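PDB 7DP0: nitroreductase family protein from Sphingopyxis sp., which probably reduces nitro groups of dinitroaniline herbicides, using NADPH and a bound flavin mononucleotide (FMN) cofactor. Local coordinates for residues A[136-141]-A[199-204]; A[108-113]-A[210-215]; A[64-69]-A[186-191]; A[101-106]-A[215-220]. All coordinates share one frame; numbering follows the deposited sequence.

Contact 1. Residues A[136-141]-A[199-204]; sequences VMLFLH and SGLAIG
L138 and L201 pair closely at the middle of two antiparallel strands. L201 N donates to L138 O over 2.6 Å. In return L138 N reaches L201 O at 2.8 Å. Packing is also close on the face that carries M137 and F139. With M137 CG anti to the backbone N (chi1 174°), two further bends lay the thioether across the neighbouring strand. M137 SD comes to 3.5 Å from L201 N and M137 CE to 3.7 Å from A202 CB. G200 makes this possible, since a beta carbon there would crowd both SD and the F139 ring. M137 CG lies over one face of that ring, toward its rim. Strands 136-143 and 195-204 are the two inner strands of the antiparallel sheet of the nitroreductase fold. The face carrying V136, L138, L140, L201 and I203 is largely apolar, with S199 at its end, and less close. There V136 CG1 lies 3.9 Å from I203 CB, and L138 CB lies 4.0 Å from I203 CD1. Helix 148-167 covers this side with W157 and L165. One bond of the V136 pair is weak: V136 N to I203 O, 3.3 Å. Even this end is buried, and F231 of the second subunit packs on V136.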
loop_
_atom_site.group_PDB
_atom_site.type_symbol
_atom_site.label_atom_id
_atom_site.label_comp_id
_atom_site.label_asym_id
_atom_site.label_seq_id
_atom_site.Cartn_x
_atom_site.Cartn_y
_atom_site.Cartn_z
ATOM N N VAL A 136 7.675 -13.994 15.452
ATOM C CA VAL A 136 6.304 -13.560 15.258
ATOM C C VAL A 136 5.958 -13.555 13.776
ATOM O O VAL A 136 6.767 -13.129 12.947
ATOM C CB VAL A 136 6.065 -12.136 15.854
ATOM C CG1 VAL A 136 4.867 -11.457 15.213
ATOM C CG2 VAL A 136 5.917 -12.187 17.365
ATOM N N MET A 137 4.778 -14.071 13.440
ATOM C CA MET A 137 4.257 -13.972 12.076
ATOM C C MET A 137 2.930 -13.264 12.080
ATOM O O MET A 137 2.011 -13.646 12.819
ATOM C CB MET A 137 4.114 -15.362 11.436
ATOM C CG MET A 137 3.444 -15.341 10.059
ATOM S SD MET A 137 4.413 -14.458 8.801
ATOM C CE MET A 137 6.000 -15.257 8.972
ATOM N N LEU A 138 2.833 -12.229 11.257
ATOM C CA LEU A 138 1.594 -11.497 11.080
ATOM C C LEU A 138 0.940 -11.969 9.780
ATOM O O LEU A 138 1.606 -12.037 8.745
ATOM C CB LEU A 138 1.864 -9.969 11.045
ATOM C CG LEU A 138 0.697 -9.017 10.742
ATOM C CD1 LEU A 138 1.060 -7.660 11.298
ATOM C CD2 LEU A 138 0.361 -8.896 9.249
ATOM N N PHE A 139 -0.349 -12.282 9.826
ATOM C CA PHE A 139 -1.088 -12.639 8.610
ATOM C C PHE A 139 -2.121 -11.571 8.255
ATOM O O PHE A 139 -3.014 -11.272 9.049
ATOM C CB PHE A 139 -1.754 -14.001 8.760
ATOM C CG PHE A 139 -0.794 -15.155 8.669
ATOM C CD1 PHE A 139 -0.180 -15.468 7.466
ATOM C CD2 PHE A 139 -0.510 -15.924 9.788
ATOM C CE1 PHE A 139 0.705 -16.522 7.368
ATOM C CE2 PHE A 139 0.378 -16.992 9.712
ATOM C CZ PHE A 139 0.985 -17.297 8.499
ATOM N N LEU A 140 -1.961 -10.966 7.080
ATOM C CA LEU A 140 -2.842 -9.886 6.624
ATOM C C LEU A 140 -3.908 -10.412 5.663
ATOM O O LEU A 140 -3.585 -10.961 4.604
ATOM C CB LEU A 140 -2.012 -8.778 5.957
ATOM C CG LEU A 140 -2.706 -7.580 5.291
ATOM C CD1 LEU A 140 -3.632 -6.871 6.235
ATOM C CD2 LEU A 140 -1.658 -6.605 4.747
ATOM N N HIS A 141 -5.171 -10.190 6.012
ATOM C CA HIS A 141 -6.290 -10.748 5.266
ATOM C C HIS A 141 -7.495 -9.785 5.278
ATOM O O HIS A 141 -7.512 -8.784 6.001
ATOM C CB HIS A 141 -6.660 -12.120 5.848
ATOM C CG HIS A 141 -6.885 -12.094 7.319
ATOM N ND1 HIS A 141 -8.146 -11.913 7.876
ATOM C CD2 HIS A 141 -6.037 -12.160 8.374
ATOM C CE1 HIS A 141 -8.055 -11.906 9.182
ATOM N NE2 HIS A 141 -6.775 -12.053 9.523
ATOM N N SER A 199 -1.164 -11.702 2.558
ATOM C CA SER A 199 0.265 -11.817 2.773
ATOM C C SER A 199 0.588 -12.096 4.231
ATOM O O SER A 199 -0.215 -11.821 5.118
ATOM C CB SER A 199 0.968 -10.531 2.331
ATOM O OG SER A 199 2.375 -10.642 2.468
ATOM N N GLY A 200 1.767 -12.652 4.474
ATOM C CA GLY A 200 2.268 -12.746 5.825
ATOM C C GLY A 200 3.263 -11.636 6.050
ATOM O O GLY A 200 3.717 -11.019 5.096
ATOM N N LEU A 201 3.614 -11.391 7.310
ATOM C CA LEU A 201 4.684 -10.457 7.624
ATOM C C LEU A 201 5.495 -11.023 8.784
ATOM O O LEU A 201 5.039 -11.024 9.932
ATOM C CB LEU A 201 4.121 -9.070 7.969
ATOM C CG LEU A 201 5.217 -8.022 8.202
ATOM C CD1 LEU A 201 5.873 -7.622 6.855
ATOM C CD2 LEU A 201 4.665 -6.796 8.927
ATOM N N ALA A 202 6.688 -11.529 8.477
ATOM C CA ALA A 202 7.573 -12.025 9.520
ATOM C C ALA A 202 8.075 -10.823 10.308
ATOM O O ALA A 202 8.462 -9.825 9.724
ATOM C CB ALA A 202 8.725 -12.818 8.929
ATOM N N ILE A 203 8.057 -10.922 11.632
ATOM C CA ILE A 203 8.453 -9.801 12.475
ATOM C C ILE A 203 9.408 -10.273 13.559
ATOM O O ILE A 203 9.168 -11.295 14.242
ATOM C CB ILE A 203 7.226 -9.102 13.145
ATOM C CG1 ILE A 203 6.220 -8.605 12.112
ATOM C CG2 ILE A 203 7.670 -7.924 14.047
ATOM C CD1 ILE A 203 4.926 -8.144 12.750
ATOM N N GLY A 204 10.488 -9.521 13.737
ATOM C CA GLY A 204 11.419 -9.821 14.808
ATOM C C GLY A 204 12.587 -8.859 14.766
ATOM O O GLY A 204 12.530 -7.811 14.129
#

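Contact 2. Residues A[108-113]-A[210-215]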
loop_
_atom_site.group_PDB
_atom_site.type_symbol
_atom_site.label_atom_id
_atom_site.label_comp_id
_atom_site.label_asym_id
_atom_site.label_seq_id
_atom_site.Cartn_x
_atom_site.Cartn_y
_atom_site.Cartn_z
ATOM N N TYR A 108 20.798 -14.672 -3.420
ATOM C CA TYR A 108 21.467 -15.970 -3.410
ATOM C C TYR A 108 22.978 -15.796 -3.493
ATOM O O TYR A 108 23.724 -16.595 -2.926
ATOM C CB TYR A 108 20.936 -16.854 -4.544
ATOM C CG TYR A 108 19.541 -17.347 -4.230
ATOM C CD1 TYR A 108 19.330 -18.364 -3.306
ATOM C CD2 TYR A 108 18.433 -16.754 -4.817
ATOM C CE1 TYR A 108 18.056 -18.793 -2.998
ATOM C CE2 TYR A 108 17.158 -17.173 -4.517
ATOM C CZ TYR A 108 16.974 -18.190 -3.607
ATOM O OH TYR A 108 15.698 -18.603 -3.316
ATOM N N ALA A 109 23.409 -14.746 -4.196
ATOM C CA ALA A 109 24.821 -14.363 -4.265
ATOM C C ALA A 109 25.349 -13.982 -2.894
ATOM O O ALA A 109 26.469 -14.351 -2.527
ATOM C CB ALA A 109 25.027 -13.205 -5.233
ATOM N N SER A 110 24.535 -13.244 -2.144
ATOM C CA SER A 110 24.901 -12.821 -0.803
ATOM C C SER A 110 25.073 -14.038 0.113
ATOM O O SER A 110 25.866 -14.012 1.051
ATOM C CB SER A 110 23.860 -11.857 -0.246
ATOM O OG SER A 110 22.775 -12.564 0.317
ATOM N N LEU A 111 24.348 -15.113 -0.172
ATOM C CA LEU A 111 24.508 -16.353 0.581
ATOM C C LEU A 111 25.735 -17.098 0.042
ATOM O O LEU A 111 26.637 -16.486 -0.540
ATOM C CB LEU A 111 23.246 -17.219 0.477
ATOM C CG LEU A 111 21.994 -16.715 1.205
ATOM C CD1 LEU A 111 20.752 -16.931 0.357
ATOM C CD2 LEU A 111 21.830 -17.402 2.547
ATOM N N GLY A 112 25.787 -18.410 0.239
ATOM C CA GLY A 112 26.915 -19.183 -0.253
ATOM C C GLY A 112 26.427 -20.338 -1.104
ATOM O O GLY A 112 26.856 -21.475 -0.928
ATOM N N ILE A 113 25.533 -20.033 -2.040
ATOM C CA ILE A 113 24.955 -21.034 -2.932
ATOM C C ILE A 113 25.134 -20.661 -4.411
ATOM O O ILE A 113 24.783 -19.549 -4.828
ATOM C CB ILE A 113 23.450 -21.236 -2.647
ATOM C CG1 ILE A 113 23.211 -21.644 -1.188
ATOM C CG2 ILE A 113 22.870 -22.257 -3.597
ATOM C CD1 ILE A 113 21.757 -21.517 -0.734
ATOM N N ALA A 210 24.161 -10.838 9.497
ATOM C CA ALA A 210 23.866 -11.840 8.481
ATOM C C ALA A 210 24.033 -11.222 7.107
ATOM O O ALA A 210 23.499 -10.150 6.832
ATOM C CB ALA A 210 22.478 -12.396 8.647
ATOM N N PRO A 211 24.837 -11.874 6.260
ATOM C CA PRO A 211 25.125 -11.409 4.900
ATOM C C PRO A 211 23.844 -11.259 4.081
ATOM O O PRO A 211 23.705 -10.340 3.268
ATOM C CB PRO A 211 26.025 -12.516 4.334
ATOM C CG PRO A 211 26.612 -13.173 5.540
ATOM C CD PRO A 211 25.559 -13.115 6.588
ATOM N N VAL A 212 22.890 -12.150 4.320
ATOM C CA VAL A 212 21.636 -12.085 3.600
ATOM C C VAL A 212 20.903 -10.770 3.948
ATOM O O VAL A 212 20.012 -10.345 3.222
ATOM C CB VAL A 212 20.739 -13.316 3.906
ATOM C CG1 VAL A 212 19.982 -13.135 5.221
ATOM C CG2 VAL A 212 19.761 -13.553 2.777
ATOM N N ASN A 213 21.316 -10.105 5.028
ATOM C CA ASN A 213 20.700 -8.827 5.392
ATOM C C ASN A 213 21.522 -7.611 4.999
ATOM O O ASN A 213 21.126 -6.489 5.305
ATOM C CB ASN A 213 20.427 -8.780 6.900
ATOM C CG ASN A 213 19.288 -9.701 7.312
ATOM O OD1 ASN A 213 18.393 -9.966 6.528
ATOM N ND2 ASN A 213 19.332 -10.200 8.540
ATOM N N ARG A 214 22.628 -7.817 4.277
ATOM C CA ARG A 214 23.590 -6.732 4.050
ATOM C C ARG A 214 23.808 -6.341 2.587
ATOM O O ARG A 214 24.447 -5.329 2.307
ATOM C CB ARG A 214 24.967 -7.080 4.649
ATOM C CG ARG A 214 25.031 -7.165 6.161
ATOM C CD ARG A 214 26.492 -7.057 6.629
ATOM N NE ARG A 214 26.621 -6.564 8.001
ATOM C CZ ARG A 214 26.451 -5.293 8.366
ATOM N NH1 ARG A 214 26.123 -4.371 7.465
ATOM N NH2 ARG A 214 26.592 -4.942 9.640
ATOM N N TRP A 215 23.311 -7.138 1.651
ATOM C CA TRP A 215 23.532 -6.816 0.251
ATOM C C TRP A 215 22.640 -5.655 -0.167
ATOM O O TRP A 215 21.500 -5.550 0.283
ATOM C CB TRP A 215 23.276 -8.044 -0.615
ATOM C CG TRP A 215 21.963 -8.677 -0.314
ATOM C CD1 TRP A 215 21.668 -9.472 0.749
ATOM C CD2 TRP A 215 20.756 -8.562 -1.080
ATOM N NE1 TRP A 215 20.347 -9.861 0.700
ATOM C CE2 TRP A 215 19.766 -9.317 -0.414
ATOM C CE3 TRP A 215 20.416 -7.891 -2.259
ATOM C CZ2 TRP A 215 18.456 -9.422 -0.890
ATOM C CZ3 TRP A 215 19.111 -7.998 -2.732
ATOM C CH2 TRP A 215 18.150 -8.762 -2.048
#
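S110 meets W215 and V212 where the end of helix 96-110 lies against a short 3-10 turn. Van der Waals contacts carry the interface. S110 CB is 3.4 Å from W215 CD1, and S110 OG is 3.3 Å from the same carbon. The hydroxyl approaches the indole obliquely. S110 OG also comes to 3.5 Å from V212 CA. Its place between the backbone N and the carbonyl carbon (chi1 84°) lets it bond back to L107 O, one turn earlier in the helix, while its side rests against W215 and V212. On the solvent side P211 CB touches S110 O at 3.6 Å. The apolar pairing is slight: L111 CG and V212 CG2 are 4.2 Å apart, with the two side chains side by side and pointing the same way.

No hydrogen bond joins the two segments. The polar groups are bonded locally instead, as S110 OG is. W215 NE1 makes a weak bond of 2.6 Å to V212 O, bent to 127°, a weak link from the indole back to the 3-10 turn before it. Within that turn N213 N bonds to A210 O at 2.8 Å.

Aromatic contact adds a cation-pi interaction between W215 and R19. Replacing W215 with an alanine would probably open a gap beside S110 and leave R19 without its aromatic partner. The arrangement is a helix C-terminus packed on a 3-10 turn, at the outer edge of the FMN site.

Contact 3. Residues A[64-69]-A[186-191]; sequences QAVQDA and RAELGL
This contact is a helix-helix packing on the flank of the central sheet, in which E188 of helix 182-189 reaches over V66 of helix 60-74. E188 CG, anti to the backbone N (chi1 -170°), carries the chain across to the other helix, where it bends at chi2. The methylene part does the apolar work: E188 CG lies 3.8 Å from V66 CA and equally near V66 CG2. The carboxylate then lies along the side of helix 60-74, between two alanine methyls one turn apart. E188 OE2 is 3.4 Å from A65 CB, and E188 OE1 is 3.9 Å from A69 CB. OE2 also has a hydrogen bond just beyond the segments.

Deeper in, V66 CG2 meets L189 CD2 at 3.8 Å, and the two side chains cross. Both also rest on F139 of the sheet. No hydrogen bond joins the two segments. E188 O is bound by R62 from the preceding turn of helix 60-74, and L189 O by Q229 of the second subunit. An alanine in place of E188 would probably leave the A65 and A69 methyls without their cover and the partner of OE2 without its acceptor.

Helix 182-189 stops directly after the contact. L191 N bonds to R186 O at 2.8 Å, and G190 N makes a weaker bond to A187 O. With the positive phi of G190 (84°), this is a Schellman motif.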
loop_
_atom_site.group_PDB
_atom_site.type_symbol
_atom_site.label_atom_id
_atom_site.label_comp_id
_atom_site.label_asym_id
_atom_site.label_seq_id
_atom_site.Cartn_x
_atom_site.Cartn_y
_atom_site.Cartn_z
ATOM N N GLN A 64 3.859 -22.208 15.637
ATOM C CA GLN A 64 4.439 -23.505 15.353
ATOM C C GLN A 64 3.435 -24.402 14.611
ATOM O O GLN A 64 3.801 -25.156 13.700
ATOM C CB GLN A 64 4.882 -24.168 16.668
ATOM C CG GLN A 64 5.748 -25.370 16.480
ATOM C CD GLN A 64 6.959 -25.071 15.619
ATOM O OE1 GLN A 64 6.949 -25.320 14.413
ATOM N NE2 GLN A 64 8.013 -24.545 16.235
ATOM N N ALA A 65 2.158 -24.290 14.972
ATOM C CA ALA A 65 1.122 -25.079 14.314
ATOM C C ALA A 65 0.974 -24.719 12.842
ATOM O O ALA A 65 0.914 -25.607 11.987
ATOM C CB ALA A 65 -0.204 -24.917 15.026
ATOM N N VAL A 66 0.944 -23.420 12.545
ATOM C CA VAL A 66 0.839 -22.956 11.167
ATOM C C VAL A 66 1.999 -23.516 10.350
ATOM O O VAL A 66 1.780 -24.095 9.279
ATOM C CB VAL A 66 0.841 -21.410 11.067
ATOM C CG1 VAL A 66 0.880 -20.940 9.604
ATOM C CG2 VAL A 66 -0.363 -20.815 11.793
ATOM N N GLN A 67 3.221 -23.381 10.869
ATOM C CA GLN A 67 4.388 -23.905 10.169
ATOM C C GLN A 67 4.217 -25.391 9.867
ATOM O O GLN A 67 4.462 -25.812 8.743
ATOM C CB GLN A 67 5.685 -23.680 10.972
ATOM C CG GLN A 67 6.045 -22.213 11.205
ATOM C CD GLN A 67 7.338 -22.035 11.998
ATOM O OE1 GLN A 67 8.356 -22.628 11.681
ATOM N NE2 GLN A 67 7.275 -21.248 13.070
ATOM N N ASP A 68 3.794 -26.165 10.871
ATOM C CA ASP A 68 3.641 -27.610 10.720
ATOM C C ASP A 68 2.600 -27.965 9.661
ATOM O O ASP A 68 2.831 -28.834 8.801
ATOM C CB ASP A 68 3.246 -28.259 12.048
ATOM C CG ASP A 68 4.365 -28.233 13.067
ATOM O OD1 ASP A 68 5.514 -27.913 12.691
ATOM O OD2 ASP A 68 4.099 -28.565 14.240
ATOM N N ALA A 69 1.467 -27.269 9.714
ATOM C CA ALA A 69 0.364 -27.523 8.793
ATOM C C ALA A 69 0.810 -27.275 7.358
ATOM O O ALA A 69 0.512 -28.062 6.449
ATOM C CB ALA A 69 -0.832 -26.655 9.145
ATOM N N ARG A 186 -5.533 -20.349 6.446
ATOM C CA ARG A 186 -6.803 -19.856 6.976
ATOM C C ARG A 186 -7.415 -20.909 7.937
ATOM O O ARG A 186 -7.902 -20.566 9.022
ATOM C CB ARG A 186 -7.785 -19.508 5.834
ATOM C CG ARG A 186 -7.407 -18.235 4.976
ATOM C CD ARG A 186 -8.445 -17.917 3.835
ATOM N NE ARG A 186 -9.380 -19.022 3.649
ATOM C CZ ARG A 186 -9.438 -19.825 2.594
ATOM N NH1 ARG A 186 -8.618 -19.657 1.569
ATOM N NH2 ARG A 186 -10.340 -20.797 2.568
ATOM N N ALA A 187 -7.355 -22.189 7.570
ATOM C CA ALA A 187 -7.948 -23.235 8.423
ATOM C C ALA A 187 -7.236 -23.315 9.772
ATOM O O ALA A 187 -7.875 -23.477 10.816
ATOM C CB ALA A 187 -7.912 -24.604 7.732
ATOM N N GLU A 188 -5.912 -23.190 9.743
ATOM C CA GLU A 188 -5.112 -23.307 10.949
ATOM C C GLU A 188 -5.359 -22.121 11.871
ATOM O O GLU A 188 -5.356 -22.249 13.093
ATOM C CB GLU A 188 -3.625 -23.412 10.608
ATOM C CG GLU A 188 -2.782 -23.776 11.791
ATOM C CD GLU A 188 -3.282 -25.042 12.458
ATOM O OE1 GLU A 188 -3.643 -26.004 11.730
ATOM O OE2 GLU A 188 -3.347 -25.060 13.705
ATOM N N LEU A 189 -5.564 -20.956 11.280
ATOM C CA LEU A 189 -5.789 -19.760 12.075
ATOM C C LEU A 189 -7.231 -19.687 12.603
ATOM O O LEU A 189 -7.534 -18.920 13.525
ATOM C CB LEU A 189 -5.452 -18.520 11.244
ATOM C CG LEU A 189 -4.021 -18.312 10.738
ATOM C CD1 LEU A 189 -3.995 -17.068 9.868
ATOM C CD2 LEU A 189 -3.025 -18.147 11.870
ATOM N N GLY A 190 -8.108 -20.506 12.030
ATOM C CA GLY A 190 -9.520 -20.487 12.373
ATOM C C GLY A 190 -10.269 -19.427 11.594
ATOM O O GLY A 190 -11.321 -18.973 12.018
ATOM N N LEU A 191 -9.737 -19.021 10.444
ATOM C CA LEU A 191 -10.427 -18.024 9.632
ATOM C C LEU A 191 -11.414 -18.707 8.672
ATOM O O LEU A 191 -11.117 -19.761 8.121
ATOM C CB LEU A 191 -9.422 -17.162 8.857
ATOM C CG LEU A 191 -8.478 -16.266 9.667
ATOM C CD1 LEU A 191 -7.403 -15.675 8.758
ATOM C CD2 LEU A 191 -9.225 -15.137 10.384
#

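Contact 4. Residues A[101-106]-A[215-220]; sequences FGVGEA and WPVPRV. With FMN (flavin mononucleotide), chain C.
V103 and A106 of helix 96-110 meet the W215 indole from different directions. V103 CG2 comes at the ring edge, in its plane, 3.6 Å from W215 CH2. A106 C lies over one face toward the rim, and A106 CB comes to 3.3 Å from W215 CE3, outside the ring outline. The opposite face is taken by V217 CG2, 3.6 Å above the plane and toward the rim. The indole thus has neighbours on both faces and at one edge.

V217 divides its two methyls. V217 CG2 rests on the indole. V217 CG1, anti to the backbone N (chi1 -170°), turns to V103 CG2 at 3.6 Å and to O5' of the FMN at 3.3 Å. V103 CG2 is likewise 3.2 Å from FMN O4', so the two valines together line the ribityl-phosphate part of the cofactor.

R219 supplies the charge. R219 NH2 donates to FMN O3P at 2.8 Å, almost straight at 175°, with the oxygen in the guanidinium plane. R219 NH1 bonds to P218 O at 2.9 Å, and this second bond helps fix how the guanidinium is turned. R18 lies close by and also hydrogen-bonds to the FMN. R219 NH2 is also bonded to A44 O of the second subunit, which places this pocket at the dimer interface.

Segment 215-220 runs in the loop between strands 195-204 and 226-229. It packs on helix 96-110 and also meets Q42, R43, A44 and Q51 of the second subunit.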
loop_
_atom_site.group_PDB
_atom_site.type_symbol
_atom_site.label_atom_id
_atom_site.label_comp_id
_atom_site.label_asym_id
_atom_site.label_seq_id
_atom_site.Cartn_x
_atom_site.Cartn_y
_atom_site.Cartn_z
ATOM N N PHE A 101 14.339 -11.350 -10.787
ATOM C CA PHE A 101 15.548 -12.159 -10.823
ATOM C C PHE A 101 16.814 -11.360 -10.526
ATOM O O PHE A 101 17.799 -11.912 -10.037
ATOM C CB PHE A 101 15.588 -12.886 -12.155
ATOM C CG PHE A 101 14.390 -13.771 -12.351
ATOM C CD1 PHE A 101 13.411 -13.454 -13.277
ATOM C CD2 PHE A 101 14.210 -14.882 -11.542
ATOM C CE1 PHE A 101 12.305 -14.262 -13.434
ATOM C CE2 PHE A 101 13.110 -15.691 -11.683
ATOM C CZ PHE A 101 12.154 -15.388 -12.634
ATOM N N GLY A 102 16.792 -10.071 -10.838
ATOM C CA GLY A 102 17.868 -9.191 -10.433
ATOM C C GLY A 102 18.011 -9.220 -8.915
ATOM O O GLY A 102 19.121 -9.365 -8.400
ATOM N N VAL A 103 16.895 -9.088 -8.190
ATOM C CA VAL A 103 16.945 -9.134 -6.728
ATOM C C VAL A 103 17.303 -10.550 -6.247
ATOM O O VAL A 103 18.050 -10.713 -5.278
ATOM C CB VAL A 103 15.613 -8.655 -6.079
ATOM C CG1 VAL A 103 14.567 -9.791 -5.916
ATOM C CG2 VAL A 103 15.900 -8.030 -4.730
ATOM N N GLY A 104 16.775 -11.563 -6.934
ATOM C CA GLY A 104 17.057 -12.958 -6.634
ATOM C C GLY A 104 18.545 -13.252 -6.705
ATOM O O GLY A 104 19.121 -13.853 -5.793
ATOM N N GLU A 105 19.148 -12.830 -7.816
ATOM C CA GLU A 105 20.582 -12.958 -8.073
ATOM C C GLU A 105 21.435 -12.425 -6.932
ATOM O O GLU A 105 22.389 -13.067 -6.508
ATOM C CB GLU A 105 20.932 -12.195 -9.347
ATOM C CG GLU A 105 22.412 -12.102 -9.663
ATOM C CD GLU A 105 22.631 -11.403 -10.980
ATOM O OE1 GLU A 105 21.637 -10.839 -11.491
ATOM O OE2 GLU A 105 23.767 -11.428 -11.500
ATOM N N ALA A 106 21.095 -11.225 -6.473
ATOM C CA ALA A 106 21.766 -10.582 -5.348
ATOM C C ALA A 106 21.617 -11.383 -4.046
ATOM O O ALA A 106 22.600 -11.628 -3.342
ATOM C CB ALA A 106 21.237 -9.171 -5.174
ATOM N N TRP A 215 23.311 -7.138 1.651
ATOM C CA TRP A 215 23.532 -6.816 0.251
ATOM C C TRP A 215 22.640 -5.655 -0.167
ATOM O O TRP A 215 21.500 -5.550 0.283
ATOM C CB TRP A 215 23.276 -8.044 -0.615
ATOM C CG TRP A 215 21.963 -8.677 -0.314
ATOM C CD1 TRP A 215 21.668 -9.472 0.749
ATOM C CD2 TRP A 215 20.756 -8.562 -1.080
ATOM N NE1 TRP A 215 20.347 -9.861 0.700
ATOM C CE2 TRP A 215 19.766 -9.317 -0.414
ATOM C CE3 TRP A 215 20.416 -7.891 -2.259
ATOM C CZ2 TRP A 215 18.456 -9.422 -0.890
ATOM C CZ3 TRP A 215 19.111 -7.998 -2.732
ATOM C CH2 TRP A 215 18.150 -8.762 -2.048
ATOM N N PRO A 216 23.155 -4.777 -1.043
ATOM C CA PRO A 216 22.398 -3.631 -1.568
ATOM C C PRO A 216 21.248 -4.058 -2.489
ATOM O O PRO A 216 21.479 -4.702 -3.506
ATOM C CB PRO A 216 23.462 -2.836 -2.332
ATOM C CG PRO A 216 24.467 -3.852 -2.722
ATOM C CD PRO A 216 24.536 -4.790 -1.556
ATOM N N VAL A 217 20.021 -3.728 -2.128
ATOM C CA VAL A 217 18.871 -4.123 -2.945
ATOM C C VAL A 217 18.579 -3.062 -4.011
ATOM O O VAL A 217 18.461 -1.881 -3.702
ATOM C CB VAL A 217 17.629 -4.352 -2.086
ATOM C CG1 VAL A 217 16.506 -5.008 -2.906
ATOM C CG2 VAL A 217 17.991 -5.186 -0.862
ATOM N N PRO A 218 18.492 -3.485 -5.277
ATOM C CA PRO A 218 18.306 -2.582 -6.425
ATOM C C PRO A 218 16.896 -1.987 -6.549
ATOM O O PRO A 218 15.942 -2.506 -5.960
ATOM C CB PRO A 218 18.634 -3.485 -7.630
ATOM C CG PRO A 218 18.296 -4.866 -7.141
ATOM C CD PRO A 218 18.690 -4.885 -5.696
ATOM N N ARG A 219 16.796 -0.871 -7.273
ATOM C CA ARG A 219 15.520 -0.279 -7.678
ATOM C C ARG A 219 15.742 0.327 -9.053
ATOM O O ARG A 219 16.830 0.823 -9.318
ATOM C CB ARG A 219 15.046 0.808 -6.700
ATOM C CG ARG A 219 14.502 0.331 -5.335
ATOM C CD ARG A 219 13.352 -0.639 -5.437
ATOM N NE ARG A 219 12.796 -0.866 -4.107
ATOM C CZ ARG A 219 13.331 -1.709 -3.221
ATOM N NH1 ARG A 219 14.417 -2.411 -3.547
ATOM N NH2 ARG A 219 12.793 -1.853 -2.014
ATOM N N VAL A 220 14.732 0.326 -9.922
ATOM C CA VAL A 220 14.890 1.011 -11.212
ATOM C C VAL A 220 14.984 2.511 -10.970
ATOM O O VAL A 220 14.544 3.009 -9.923
ATOM C CB VAL A 220 13.723 0.748 -12.174
ATOM C CG1 VAL A 220 13.571 -0.747 -12.441
ATOM C CG2 VAL A 220 12.428 1.339 -11.588
HETATM N N1 FMN C . 10.459 -11.993 -0.033
HETATM C C2 FMN C . 10.608 -13.371 0.133
HETATM O O2 FMN C . 11.708 -13.890 0.260
HETATM N N3 FMN C . 9.527 -14.221 0.171
HETATM C C4 FMN C . 8.257 -13.727 0.043
HETATM O O4 FMN C . 7.300 -14.506 0.106
HETATM C C4A FMN C . 8.090 -12.355 -0.144
HETATM N N5 FMN C . 6.818 -11.861 -0.272
HETATM C C5A FMN C . 6.588 -10.513 -0.425
HETATM C C6 FMN C . 5.284 -10.071 -0.537
HETATM C C7 FMN C . 5.022 -8.720 -0.689
HETATM C C7M FMN C . 3.612 -8.209 -0.798
HETATM C C8 FMN C . 6.069 -7.825 -0.732
HETATM C C8M FMN C . 5.740 -6.376 -0.887
HETATM C C9 FMN C . 7.383 -8.270 -0.635
HETATM C C9A FMN C . 7.659 -9.622 -0.471
HETATM N N10 FMN C . 8.966 -10.109 -0.355
HETATM C C10 FMN C . 9.185 -11.474 -0.181
HETATM C "C1'" FMN C . 10.130 -9.161 -0.381
HETATM C "C2'" FMN C . 10.497 -8.679 -1.789
HETATM O "O2'" FMN C . 11.243 -9.652 -2.481
HETATM C "C3'" FMN C . 11.284 -7.378 -1.631
HETATM O "O3'" FMN C . 10.391 -6.439 -1.083
HETATM C "C4'" FMN C . 11.918 -6.789 -2.900
HETATM O "O4'" FMN C . 12.985 -7.594 -3.386
HETATM C "C5'" FMN C . 12.516 -5.443 -2.526
HETATM O "O5'" FMN C . 13.594 -5.674 -1.622
HETATM P P FMN C . 13.597 -5.028 -0.145
HETATM O O1P FMN C . 14.554 -5.823 0.728
HETATM O O2P FMN C . 12.234 -5.052 0.486
HETATM O O3P FMN C . 14.055 -3.580 -0.264
#

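Along the chain the first segments come in the order contact 3, contact 4, contact 2, contact 1, and the second segments in the order 3, 1, 2, 4. Contacts 2 and 4 share helix 96-110 and W215, with centres about 11 Å apart. They are joined through W215, near the FMN. Contact 1 lies near the middle of the chain, in the central sheet. Contact 3 touches it, about 13 Å away between centres, where H141 packs on L191. Contacts 3 and 4 are on opposite sides of the chain's centre, about 32 Å apart between centres. Contact 1, whose S199 also lies near the FMN, sits between contact 3 and the segment 210-220 that carries V217 and R219 of the FMN pocket.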